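PDB 4REN: UDP-glucose:anthocyanidin 3-O-glucosyltransferase from Clitoria ternatea, which belongs to the plant glycosyltransferases of the GT-B clan, built from two Rossmann-like domains with a cleft between them. Local coordinates for residues 10-15 with 114-119; 81-86 with 189-194; 149-154 with 181-186. All coordinates share one frame; numbering follows the deposited sequence.

Contact 1 of 3, residues 10-15 with 114-119. With P5M (2-(3,4-dihydroxy-5-methoxyphenyl)-3,5,7-trihydroxychromenium), chain B.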
loop_
_atom_site.group_PDB
_atom_site.type_symbol
_atom_site.label_atom_id
_atom_site.label_comp_id
_atom_site.label_asym_id
_atom_site.label_seq_id
_atom_site.Cartn_x
_atom_site.Cartn_y
_atom_site.Cartn_z
ATOM N N PHE A 10 12.789 10.176 4.900
ATOM C CA PHE A 10 13.240 8.808 5.149
ATOM C C PHE A 10 12.175 7.792 4.744
ATOM O O PHE A 10 11.284 7.475 5.532
ATOM C CB PHE A 10 13.593 8.611 6.626
ATOM C CG PHE A 10 14.838 9.332 7.060
ATOM C CD1 PHE A 10 16.091 8.831 6.739
ATOM C CD2 PHE A 10 14.757 10.498 7.804
ATOM C CE1 PHE A 10 17.240 9.488 7.142
ATOM C CE2 PHE A 10 15.900 11.158 8.213
ATOM C CZ PHE A 10 17.144 10.651 7.880
ATOM N N PRO A 11 12.264 7.272 3.514
ATOM C CA PRO A 11 11.302 6.255 3.088
ATOM C C PRO A 11 11.633 4.900 3.690
ATOM O O PRO A 11 12.770 4.678 4.107
ATOM C CB PRO A 11 11.521 6.198 1.576
ATOM C CG PRO A 11 12.961 6.539 1.408
ATOM C CD PRO A 11 13.241 7.587 2.457
ATOM N N PHE A 12 10.644 4.016 3.756
ATOM C CA PHE A 12 10.912 2.609 3.988
ATOM C C PHE A 12 11.416 2.120 2.640
ATOM O O PHE A 12 10.647 2.029 1.684
ATOM C CB PHE A 12 9.634 1.882 4.400
ATOM C CG PHE A 12 9.874 0.559 5.073
ATOM C CD1 PHE A 12 10.762 0.456 6.134
ATOM C CD2 PHE A 12 9.195 -0.574 4.659
ATOM C CE1 PHE A 12 10.978 -0.758 6.756
ATOM C CE2 PHE A 12 9.406 -1.788 5.276
ATOM C CZ PHE A 12 10.298 -1.882 6.327
ATOM N N PRO A 13 12.720 1.825 2.553
ATOM C CA PRO A 13 13.434 1.683 1.278
ATOM C C PRO A 13 13.088 0.416 0.509
ATOM O O PRO A 13 14.002 -0.255 0.026
ATOM C CB PRO A 13 14.898 1.629 1.716
ATOM C CG PRO A 13 14.848 1.005 3.063
ATOM C CD PRO A 13 13.582 1.507 3.704
ATOM N N PHE A 14 11.805 0.099 0.376
ATOM C CA PHE A 14 11.416 -1.147 -0.280
ATOM C C PHE A 14 10.161 -1.034 -1.142
ATOM O O PHE A 14 9.103 -0.621 -0.661
ATOM C CB PHE A 14 11.231 -2.260 0.756
ATOM C CG PHE A 14 12.436 -2.491 1.622
ATOM C CD1 PHE A 14 13.505 -3.238 1.158
ATOM C CD2 PHE A 14 12.493 -1.964 2.903
ATOM C CE1 PHE A 14 14.614 -3.453 1.955
ATOM C CE2 PHE A 14 13.595 -2.179 3.707
ATOM C CZ PHE A 14 14.658 -2.922 3.233
ATOM N N GLY A 15 10.301 -1.409 -2.412
ATOM C CA GLY A 15 9.193 -1.563 -3.346
ATOM C C GLY A 15 8.008 -0.623 -3.241
ATOM O O GLY A 15 8.095 0.541 -3.623
ATOM N N ASP A 114 8.539 7.417 6.478
ATOM C CA ASP A 114 7.613 6.296 6.493
ATOM C C ASP A 114 7.527 5.838 7.941
ATOM O O ASP A 114 8.535 5.806 8.644
ATOM C CB ASP A 114 8.135 5.170 5.599
ATOM C CG ASP A 114 7.128 4.048 5.414
ATOM O OD1 ASP A 114 6.816 3.718 4.250
ATOM O OD2 ASP A 114 6.663 3.481 6.424
ATOM N N ALA A 115 6.324 5.500 8.391
ATOM C CA ALA A 115 6.099 5.187 9.800
ATOM C C ALA A 115 6.960 4.035 10.314
ATOM O O ALA A 115 7.217 3.943 11.513
ATOM C CB ALA A 115 4.628 4.910 10.052
ATOM N N PHE A 116 7.409 3.168 9.410
ATOM C CA PHE A 116 8.192 1.995 9.800
ATOM C C PHE A 116 9.634 2.344 10.183
ATOM O O PHE A 116 10.260 1.638 10.978
ATOM C CB PHE A 116 8.172 0.933 8.694
ATOM C CG PHE A 116 6.819 0.317 8.465
ATOM C CD1 PHE A 116 5.770 0.548 9.346
ATOM C CD2 PHE A 116 6.596 -0.499 7.367
ATOM C CE1 PHE A 116 4.524 -0.015 9.132
ATOM C CE2 PHE A 116 5.354 -1.070 7.149
ATOM C CZ PHE A 116 4.318 -0.828 8.033
ATOM N N VAL A 117 10.157 3.427 9.617
ATOM C CA VAL A 117 11.481 3.908 9.991
ATOM C C VAL A 117 11.358 4.670 11.307
ATOM O O VAL A 117 11.476 5.895 11.348
ATOM C CB VAL A 117 12.091 4.813 8.900
ATOM C CG1 VAL A 117 13.588 4.972 9.108
ATOM C CG2 VAL A 117 11.827 4.221 7.532
ATOM N N THR A 118 11.119 3.927 12.382
ATOM C CA THR A 118 10.866 4.511 13.693
ATOM C C THR A 118 12.118 5.122 14.307
ATOM O O THR A 118 12.034 5.885 15.271
ATOM C CB THR A 118 10.281 3.468 14.661
ATOM O OG1 THR A 118 11.228 2.410 14.856
ATOM C CG2 THR A 118 8.996 2.893 14.100
ATOM N N SER A 119 13.275 4.784 13.747
ATOM C CA SER A 119 14.541 5.344 14.207
ATOM C C SER A 119 14.677 6.816 13.826
ATOM O O SER A 119 15.468 7.546 14.419
ATOM C CB SER A 119 15.722 4.545 13.648
ATOM O OG SER A 119 15.895 3.322 14.339
HETATM O O30 P5M B . 0.812 -2.584 7.229
HETATM C C2 P5M B . 1.516 -3.737 7.398
HETATM C C3 P5M B . 2.611 -4.114 6.465
HETATM C C9 P5M B . 2.967 -3.316 5.387
HETATM C C10 P5M B . 4.002 -3.720 4.550
HETATM O O27 P5M B . 4.332 -2.919 3.498
HETATM C C1 P5M B . 1.221 -4.591 8.454
HETATM C C6 P5M B . 1.928 -5.777 8.648
HETATM O O29 P5M B . 1.599 -6.581 9.697
HETATM C C5 P5M B . 2.962 -6.166 7.798
HETATM C C4 P5M B . 3.331 -5.384 6.715
HETATM O O12 P5M B . 4.345 -5.779 5.890
HETATM C C11 P5M B . 4.716 -5.007 4.818
HETATM C C14 P5M B . 5.839 -5.531 3.985
HETATM C C15 P5M B . 6.231 -6.841 4.238
HETATM C C16 P5M B . 7.265 -7.444 3.534
HETATM O O22 P5M B . 7.618 -8.731 3.805
HETATM C C19 P5M B . 6.486 -4.768 3.011
HETATM C C18 P5M B . 7.533 -5.286 2.251
HETATM O O21 P5M B . 8.153 -4.521 1.297
HETATM C C23 P5M B . 7.392 -3.990 0.213
HETATM C C17 P5M B . 7.975 -6.678 2.489
HETATM O O24 P5M B . 8.995 -7.240 1.782
#

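Contact 2 of 3, residues 81-86 with 189-194. With P5M (2-(3,4-dihydroxy-5-methoxyphenyl)-3,5,7-trihydroxychromenium), chain B.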
loop_
_atom_site.group_PDB
_atom_site.type_symbol
_atom_site.label_atom_id
_atom_site.label_comp_id
_atom_site.label_asym_id
_atom_site.label_seq_id
_atom_site.Cartn_x
_atom_site.Cartn_y
_atom_site.Cartn_z
ATOM N N LYS A 81 15.687 -8.541 4.645
ATOM C CA LYS A 81 16.216 -7.269 4.156
ATOM C C LYS A 81 15.647 -6.079 4.917
ATOM O O LYS A 81 16.349 -5.094 5.146
ATOM C CB LYS A 81 15.964 -7.109 2.655
ATOM C CG LYS A 81 16.994 -7.806 1.780
ATOM C CD LYS A 81 16.636 -7.694 0.308
ATOM C CE LYS A 81 17.704 -8.330 -0.567
ATOM N NZ LYS A 81 17.371 -8.228 -2.016
ATOM N N LEU A 82 14.379 -6.170 5.304
ATOM C CA LEU A 82 13.755 -5.116 6.093
ATOM C C LEU A 82 14.439 -5.044 7.455
ATOM O O LEU A 82 14.805 -3.963 7.925
ATOM C CB LEU A 82 12.255 -5.371 6.276
ATOM C CG LEU A 82 11.416 -5.913 5.115
ATOM C CD1 LEU A 82 9.935 -5.837 5.451
ATOM C CD2 LEU A 82 11.699 -5.194 3.813
ATOM N N ASP A 83 14.610 -6.210 8.074
ATOM C CA ASP A 83 15.272 -6.320 9.371
ATOM C C ASP A 83 16.693 -5.764 9.341
ATOM O O ASP A 83 17.101 -5.027 10.241
ATOM C CB ASP A 83 15.305 -7.783 9.825
ATOM C CG ASP A 83 13.982 -8.250 10.392
ATOM O OD1 ASP A 83 13.231 -7.409 10.926
ATOM O OD2 ASP A 83 13.697 -9.462 10.312
ATOM N N LEU A 84 17.441 -6.123 8.303
ATOM C CA LEU A 84 18.826 -5.688 8.173
ATOM C C LEU A 84 18.935 -4.170 8.057
ATOM O O LEU A 84 19.819 -3.561 8.656
ATOM C CB LEU A 84 19.503 -6.375 6.985
ATOM C CG LEU A 84 19.825 -7.860 7.159
ATOM C CD1 LEU A 84 20.607 -8.390 5.973
ATOM C CD2 LEU A 84 20.597 -8.078 8.441
ATOM N N PHE A 85 18.029 -3.558 7.300
ATOM C CA PHE A 85 18.012 -2.105 7.184
ATOM C C PHE A 85 17.592 -1.455 8.497
ATOM O O PHE A 85 18.173 -0.455 8.912
ATOM C CB PHE A 85 17.087 -1.651 6.053
ATOM C CG PHE A 85 16.834 -0.170 6.044
ATOM C CD1 PHE A 85 17.781 0.708 5.536
ATOM C CD2 PHE A 85 15.655 0.347 6.559
ATOM C CE1 PHE A 85 17.553 2.071 5.537
ATOM C CE2 PHE A 85 15.423 1.709 6.567
ATOM C CZ PHE A 85 16.371 2.571 6.050
ATOM N N LEU A 86 16.577 -2.020 9.144
ATOM C CA LEU A 86 16.100 -1.487 10.415
ATOM C C LEU A 86 17.170 -1.605 11.497
ATOM O O LEU A 86 17.203 -0.809 12.435
ATOM C CB LEU A 86 14.816 -2.195 10.857
ATOM C CG LEU A 86 13.543 -1.892 10.062
ATOM C CD1 LEU A 86 12.375 -2.739 10.552
ATOM C CD2 LEU A 86 13.203 -0.415 10.140
ATOM N N GLU A 189 9.262 -13.608 16.610
ATOM C CA GLU A 189 9.219 -12.156 16.676
ATOM C C GLU A 189 10.428 -11.562 15.955
ATOM O O GLU A 189 11.570 -11.817 16.331
ATOM C CB GLU A 189 9.198 -11.720 18.141
ATOM C CG GLU A 189 8.701 -10.310 18.392
ATOM C CD GLU A 189 8.394 -10.069 19.858
ATOM O OE1 GLU A 189 8.300 -11.060 20.614
ATOM O OE2 GLU A 189 8.249 -8.894 20.255
ATOM N N THR A 190 10.172 -10.780 14.910
ATOM C CA THR A 190 11.241 -10.160 14.132
ATOM C C THR A 190 11.463 -8.715 14.550
ATOM O O THR A 190 10.639 -8.135 15.255
ATOM C CB THR A 190 10.941 -10.195 12.619
ATOM O OG1 THR A 190 9.704 -9.521 12.355
ATOM C CG2 THR A 190 10.844 -11.625 12.127
ATOM N N LEU A 191 12.581 -8.141 14.112
ATOM C CA LEU A 191 12.865 -6.730 14.342
ATOM C C LEU A 191 11.837 -5.877 13.608
ATOM O O LEU A 191 11.496 -4.781 14.049
ATOM C CB LEU A 191 14.277 -6.385 13.867
ATOM C CG LEU A 191 14.764 -4.940 14.032
ATOM C CD1 LEU A 191 14.669 -4.501 15.480
ATOM C CD2 LEU A 191 16.186 -4.795 13.533
ATOM N N PHE A 192 11.343 -6.398 12.489
ATOM C CA PHE A 192 10.305 -5.737 11.708
ATOM C C PHE A 192 8.968 -5.753 12.444
ATOM O O PHE A 192 8.237 -4.761 12.440
ATOM C CB PHE A 192 10.167 -6.409 10.340
ATOM C CG PHE A 192 9.064 -5.842 9.493
ATOM C CD1 PHE A 192 9.103 -4.522 9.069
ATOM C CD2 PHE A 192 7.994 -6.636 9.105
ATOM C CE1 PHE A 192 8.090 -4.000 8.284
ATOM C CE2 PHE A 192 6.977 -6.121 8.318
ATOM C CZ PHE A 192 7.025 -4.800 7.908
ATOM N N SER A 193 8.650 -6.881 13.076
ATOM C CA SER A 193 7.396 -7.005 13.813
ATOM C C SER A 193 7.473 -6.274 15.147
ATOM O O SER A 193 6.465 -5.777 15.647
ATOM C CB SER A 193 7.030 -8.475 14.036
ATOM O OG SER A 193 7.772 -9.031 15.107
ATOM N N ARG A 194 8.672 -6.211 15.722
ATOM C CA ARG A 194 8.885 -5.447 16.948
ATOM C C ARG A 194 8.755 -3.959 16.662
ATOM O O ARG A 194 8.300 -3.190 17.507
ATOM C CB ARG A 194 10.259 -5.744 17.551
ATOM C CG ARG A 194 10.355 -7.084 18.254
ATOM C CD ARG A 194 11.709 -7.276 18.923
ATOM N NE ARG A 194 11.854 -8.626 19.461
ATOM C CZ ARG A 194 12.535 -9.601 18.865
ATOM N NH1 ARG A 194 13.156 -9.375 17.712
ATOM N NH2 ARG A 194 12.606 -10.800 19.427
HETATM O O30 P5M B . 0.812 -2.584 7.229
HETATM C C2 P5M B . 1.516 -3.737 7.398
HETATM C C3 P5M B . 2.611 -4.114 6.465
HETATM C C9 P5M B . 2.967 -3.316 5.387
HETATM C C10 P5M B . 4.002 -3.720 4.550
HETATM O O27 P5M B . 4.332 -2.919 3.498
HETATM C C1 P5M B . 1.221 -4.591 8.454
HETATM C C6 P5M B . 1.928 -5.777 8.648
HETATM O O29 P5M B . 1.599 -6.581 9.697
HETATM C C5 P5M B . 2.962 -6.166 7.798
HETATM C C4 P5M B . 3.331 -5.384 6.715
HETATM O O12 P5M B . 4.345 -5.779 5.890
HETATM C C11 P5M B . 4.716 -5.007 4.818
HETATM C C14 P5M B . 5.839 -5.531 3.985
HETATM C C15 P5M B . 6.231 -6.841 4.238
HETATM C C16 P5M B . 7.265 -7.444 3.534
HETATM O O22 P5M B . 7.618 -8.731 3.805
HETATM C C19 P5M B . 6.486 -4.768 3.011
HETATM C C18 P5M B . 7.533 -5.286 2.251
HETATM O O21 P5M B . 8.153 -4.521 1.297
HETATM C C23 P5M B . 7.392 -3.990 0.213
HETATM C C17 P5M B . 7.975 -6.678 2.489
HETATM O O24 P5M B . 8.995 -7.240 1.782
#

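Contact 3 of 3, residues 149-154 with 181-186. With P5M (2-(3,4-dihydroxy-5-methoxyphenyl)-3,5,7-trihydroxychromenium), chain B.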
loop_
_atom_site.group_PDB
_atom_site.type_symbol
_atom_site.label_atom_id
_atom_site.label_comp_id
_atom_site.label_asym_id
_atom_site.label_seq_id
_atom_site.Cartn_x
_atom_site.Cartn_y
_atom_site.Cartn_z
ATOM N N ASP A 149 -2.525 -5.449 23.185
ATOM C CA ASP A 149 -2.781 -6.356 24.298
ATOM C C ASP A 149 -4.178 -6.972 24.219
ATOM O O ASP A 149 -4.342 -8.173 24.428
ATOM C CB ASP A 149 -2.585 -5.644 25.638
ATOM C CG ASP A 149 -1.137 -5.275 25.895
ATOM O OD1 ASP A 149 -0.248 -5.840 25.226
ATOM O OD2 ASP A 149 -0.887 -4.422 26.773
ATOM N N LEU A 150 -5.177 -6.147 23.918
ATOM C CA LEU A 150 -6.548 -6.629 23.755
ATOM C C LEU A 150 -6.663 -7.590 22.581
ATOM O O LEU A 150 -7.258 -8.662 22.700
ATOM C CB LEU A 150 -7.512 -5.465 23.537
ATOM C CG LEU A 150 -8.061 -4.737 24.760
ATOM C CD1 LEU A 150 -9.131 -3.750 24.319
ATOM C CD2 LEU A 150 -8.615 -5.731 25.767
ATOM N N ILE A 151 -6.102 -7.188 21.444
ATOM C CA ILE A 151 -6.105 -8.011 20.241
ATOM C C ILE A 151 -5.466 -9.373 20.498
ATOM O O ILE A 151 -6.030 -10.407 20.142
ATOM C CB ILE A 151 -5.375 -7.303 19.083
ATOM C CG1 ILE A 151 -6.196 -6.113 18.588
ATOM C CG2 ILE A 151 -5.127 -8.264 17.939
ATOM C CD1 ILE A 151 -5.470 -5.250 17.585
ATOM N N ARG A 152 -4.293 -9.365 21.126
ATOM C CA ARG A 152 -3.596 -10.600 21.469
ATOM C C ARG A 152 -4.391 -11.456 22.448
ATOM O O ARG A 152 -4.420 -12.681 22.330
ATOM C CB ARG A 152 -2.220 -10.291 22.056
ATOM C CG ARG A 152 -1.184 -9.872 21.034
ATOM C CD ARG A 152 0.139 -9.561 21.699
ATOM N NE ARG A 152 1.177 -9.271 20.717
ATOM C CZ ARG A 152 2.399 -8.847 21.019
ATOM N NH1 ARG A 152 2.744 -8.655 22.283
ATOM N NH2 ARG A 152 3.274 -8.613 20.054
ATOM N N ASP A 153 -5.029 -10.811 23.418
ATOM C CA ASP A 153 -5.820 -11.529 24.405
ATOM C C ASP A 153 -7.024 -12.207 23.756
ATOM O O ASP A 153 -7.358 -13.345 24.086
ATOM C CB ASP A 153 -6.282 -10.584 25.517
ATOM C CG ASP A 153 -6.770 -11.326 26.746
ATOM O OD1 ASP A 153 -6.126 -12.325 27.134
ATOM O OD2 ASP A 153 -7.795 -10.915 27.328
ATOM N N LYS A 154 -7.665 -11.509 22.823
ATOM C CA LYS A 154 -8.860 -12.025 22.162
ATOM C C LYS A 154 -8.536 -13.093 21.116
ATOM O O LYS A 154 -9.279 -14.064 20.966
ATOM C CB LYS A 154 -9.672 -10.882 21.532
ATOM C CG LYS A 154 -10.974 -11.330 20.863
ATOM C CD LYS A 154 -11.701 -10.180 20.171
ATOM C CE LYS A 154 -12.571 -9.377 21.133
ATOM N NZ LYS A 154 -13.697 -10.176 21.700
ATOM N N ASP A 181 1.885 -11.019 12.501
ATOM C CA ASP A 181 3.127 -10.558 13.121
ATOM C C ASP A 181 2.940 -9.784 14.430
ATOM O O ASP A 181 3.901 -9.593 15.174
ATOM C CB ASP A 181 4.000 -9.778 12.126
ATOM C CG ASP A 181 3.259 -8.637 11.455
ATOM O OD1 ASP A 181 3.431 -8.469 10.231
ATOM O OD2 ASP A 181 2.523 -7.901 12.147
ATOM N N MET A 182 1.717 -9.343 14.716
ATOM C CA MET A 182 1.445 -8.723 16.013
ATOM C C MET A 182 0.895 -9.733 17.016
ATOM O O MET A 182 0.553 -9.383 18.146
ATOM C CB MET A 182 0.530 -7.499 15.892
ATOM C CG MET A 182 -0.864 -7.749 15.366
ATOM S SD MET A 182 -1.853 -6.239 15.490
ATOM C CE MET A 182 -1.895 -6.031 17.266
ATOM N N LEU A 183 0.817 -10.989 16.588
ATOM C CA LEU A 183 0.453 -12.082 17.477
ATOM C C LEU A 183 1.695 -12.902 17.818
ATOM O O LEU A 183 1.806 -13.444 18.918
ATOM C CB LEU A 183 -0.620 -12.964 16.835
ATOM C CG LEU A 183 -1.924 -12.262 16.450
ATOM C CD1 LEU A 183 -2.896 -13.230 15.789
ATOM C CD2 LEU A 183 -2.559 -11.615 17.668
ATOM N N ASP A 184 2.631 -12.976 16.872
ATOM C CA ASP A 184 3.885 -13.707 17.064
ATOM C C ASP A 184 4.674 -13.207 18.275
ATOM O O ASP A 184 4.972 -12.015 18.390
ATOM C CB ASP A 184 4.761 -13.627 15.806
ATOM C CG ASP A 184 4.203 -14.434 14.648
ATOM O OD1 ASP A 184 3.417 -15.373 14.896
ATOM O OD2 ASP A 184 4.559 -14.134 13.488
ATOM N N VAL A 185 5.011 -14.127 19.173
ATOM C CA VAL A 185 5.761 -13.787 20.377
ATOM C C VAL A 185 6.928 -14.750 20.576
ATOM O O VAL A 185 6.772 -15.964 20.441
ATOM C CB VAL A 185 4.854 -13.804 21.630
ATOM C CG1 VAL A 185 5.688 -13.777 22.901
ATOM C CG2 VAL A 185 3.883 -12.632 21.603
ATOM N N GLY A 186 8.100 -14.201 20.878
ATOM C CA GLY A 186 9.269 -15.012 21.159
ATOM C C GLY A 186 10.209 -15.157 19.979
ATOM O O GLY A 186 10.748 -14.172 19.474
HETATM O O30 P5M B . 0.812 -2.584 7.229
HETATM C C2 P5M B . 1.516 -3.737 7.398
HETATM C C3 P5M B . 2.611 -4.114 6.465
HETATM C C9 P5M B . 2.967 -3.316 5.387
HETATM C C10 P5M B . 4.002 -3.720 4.550
HETATM O O27 P5M B . 4.332 -2.919 3.498
HETATM C C1 P5M B . 1.221 -4.591 8.454
HETATM C C6 P5M B . 1.928 -5.777 8.648
HETATM O O29 P5M B . 1.599 -6.581 9.697
HETATM C C5 P5M B . 2.962 -6.166 7.798
HETATM C C4 P5M B . 3.331 -5.384 6.715
HETATM O O12 P5M B . 4.345 -5.779 5.890
HETATM C C11 P5M B . 4.716 -5.007 4.818
HETATM C C14 P5M B . 5.839 -5.531 3.985
HETATM C C15 P5M B . 6.231 -6.841 4.238
HETATM C C16 P5M B . 7.265 -7.444 3.534
HETATM O O22 P5M B . 7.618 -8.731 3.805
HETATM C C19 P5M B . 6.486 -4.768 3.011
HETATM C C18 P5M B . 7.533 -5.286 2.251
HETATM O O21 P5M B . 8.153 -4.521 1.297
HETATM C C23 P5M B . 7.392 -3.990 0.213
HETATM C C17 P5M B . 7.975 -6.678 2.489
HETATM O O24 P5M B . 8.995 -7.240 1.782
#

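Contact 1 of 3, residues 10-15 with 114-119
The ring of F12 is covered on both faces: F116 meets one with its edge, while F14 CD2, from F12's own segment, lies over the centre of the other. F12 and F116 make a T-shaped pair, centroids 5.2 Å apart and planes at 89°, with F116 CD2 standing 3.7 Å from F12 CE2. F116 also brings its CB over the same face, 3.9 Å from the F12 ring centroid, a CH-pi contact. V117 fits at the ring's edge, near its plane, through CG2. With F12 CG anti to its own backbone N (chi1 -162°), the ring reaches across to these partners. Both segments leave neighbouring parallel strands, 6-10 and 110-114, at their C-terminal ends, where Rossmann-like sheets commonly place their binding sites. A backbone hydrogen bond, D114 N to F10 O at 2.9 Å, joins the two strand ends. Past it segment 114-119 folds into a type I turn from D114 to V117, and D114 pins it with an Asx turn: OD2 accepts from F116 N at 3.1 Å, nearly straight at 174°, through the lone pair facing away from OD1. OD1 has its own partner, ND1 of H17, and lies 3.4 Å from F12 CB. NE2 of that same histidine hydrogen-bonds to P5M, consistent with D114 being a second-shell residue that helps to position H17. F116 continues to the ligand directly: its ring edge approaches the chromenium system, with CE2 3.7 Å from P5M C9.

Contact 2 of 3, residues 81-86 with 189-194
Helix 80-86 passes the first turn of helix 191-196 with the backbones closest at D83 and F192, whose CA atoms are 5.5 Å apart. There D83 OD1 reaches F192 N at 2.7 Å, but the bond is weak because the N-H is badly bent (122°). The carboxylate is still close to the start of a helix, whose dipole would probably favour its negative charge. The helix has its own cap: T190 and S193 form a capping box, with S193 N giving to T190 OG1 at 2.9 Å. Beside the carboxylate, L191 runs past D83 in the opposite direction and brings CD2 to 3.4 Å from D83 O. L82 and L86 hold the F192 ring differently. L82 CD1 sits over its centre, 3.8 Å from the centroid and almost on the ring normal, whereas L86 CD1 lies at the edge, 4.0 Å from F192 CD1. The ligand meets another part of that edge, P5M O12 being 3.5 Å from F192 CZ, and L82 CD1 touches P5M C17 at 3.6 Å. Helix 80-86 packs against helix 191-196 and also against the loop that follows strand 6-10, L82 on F14 and F85 on P13.

Contact 3 of 3, residues 149-154 with 181-186
R152 runs from helix 148-157 to the backbone carbonyl of M182, and its chain is best followed outward. CB leaves the helix alongside the opposing loop, neither facing it nor turned from it. CG already meets two partners, M182 O at 3.4 Å and the L183 CD2 methyl at 4.0 Å, as the leucine slides by in the opposite direction. CD keeps beside the same carbonyl, 3.6 Å from M182 O. Extended from CG to NE, the chain then delivers NE to M182 O at 2.6 Å, a hydrogen bond straight to 172°, with the oxygen only 5° out of the guanidinium plane. At the tip, V185 CG2 lies over one face of the guanidinium, 4.1 Å from R152 CZ and close to NH1 as well. The residue before R152, I151, adds apolar packing: its CD1 meets the M182 CE methyl at 3.7 Å, the two side chains crossing at about a right angle. The bend of M182 at chi3 (-64°) swings CE in. The residue just before it, D181, turns to the ligand instead and accepts a hydrogen bond at OD1 from P5M O29, 2.7 Å long. Helix 148-157 and the loop leading to helix 191-196 are joined here, with N197, just past that second helix, packing against both R152 and M182, and C155, a turn further along helix 148-157, against L183.

Contact 1 is the buried one, lying at the C-terminal ends of two central strands of the seven-stranded sheet, and rings dominate it. Contact 2 is partly buried and joins two helices by leucine-phenylalanine packing and a weak carboxylate bond. Contact 3, also partly buried and the furthest from the chain centre, is held by an arginine hydrogen-bonded to a backbone carbonyl. Contacts 1 and 2 share an apolar border, where F12 CZ comes to 3.6 Å from F192 CE1. Contacts 2 and 3 also touch, S193 packing on D181 among other pairs. Contacts 1 and 3 do not touch, yet all three reach P5M: ring edges and aliphatic carbons in the first two, a carboxylate oxygen of D181 in the third.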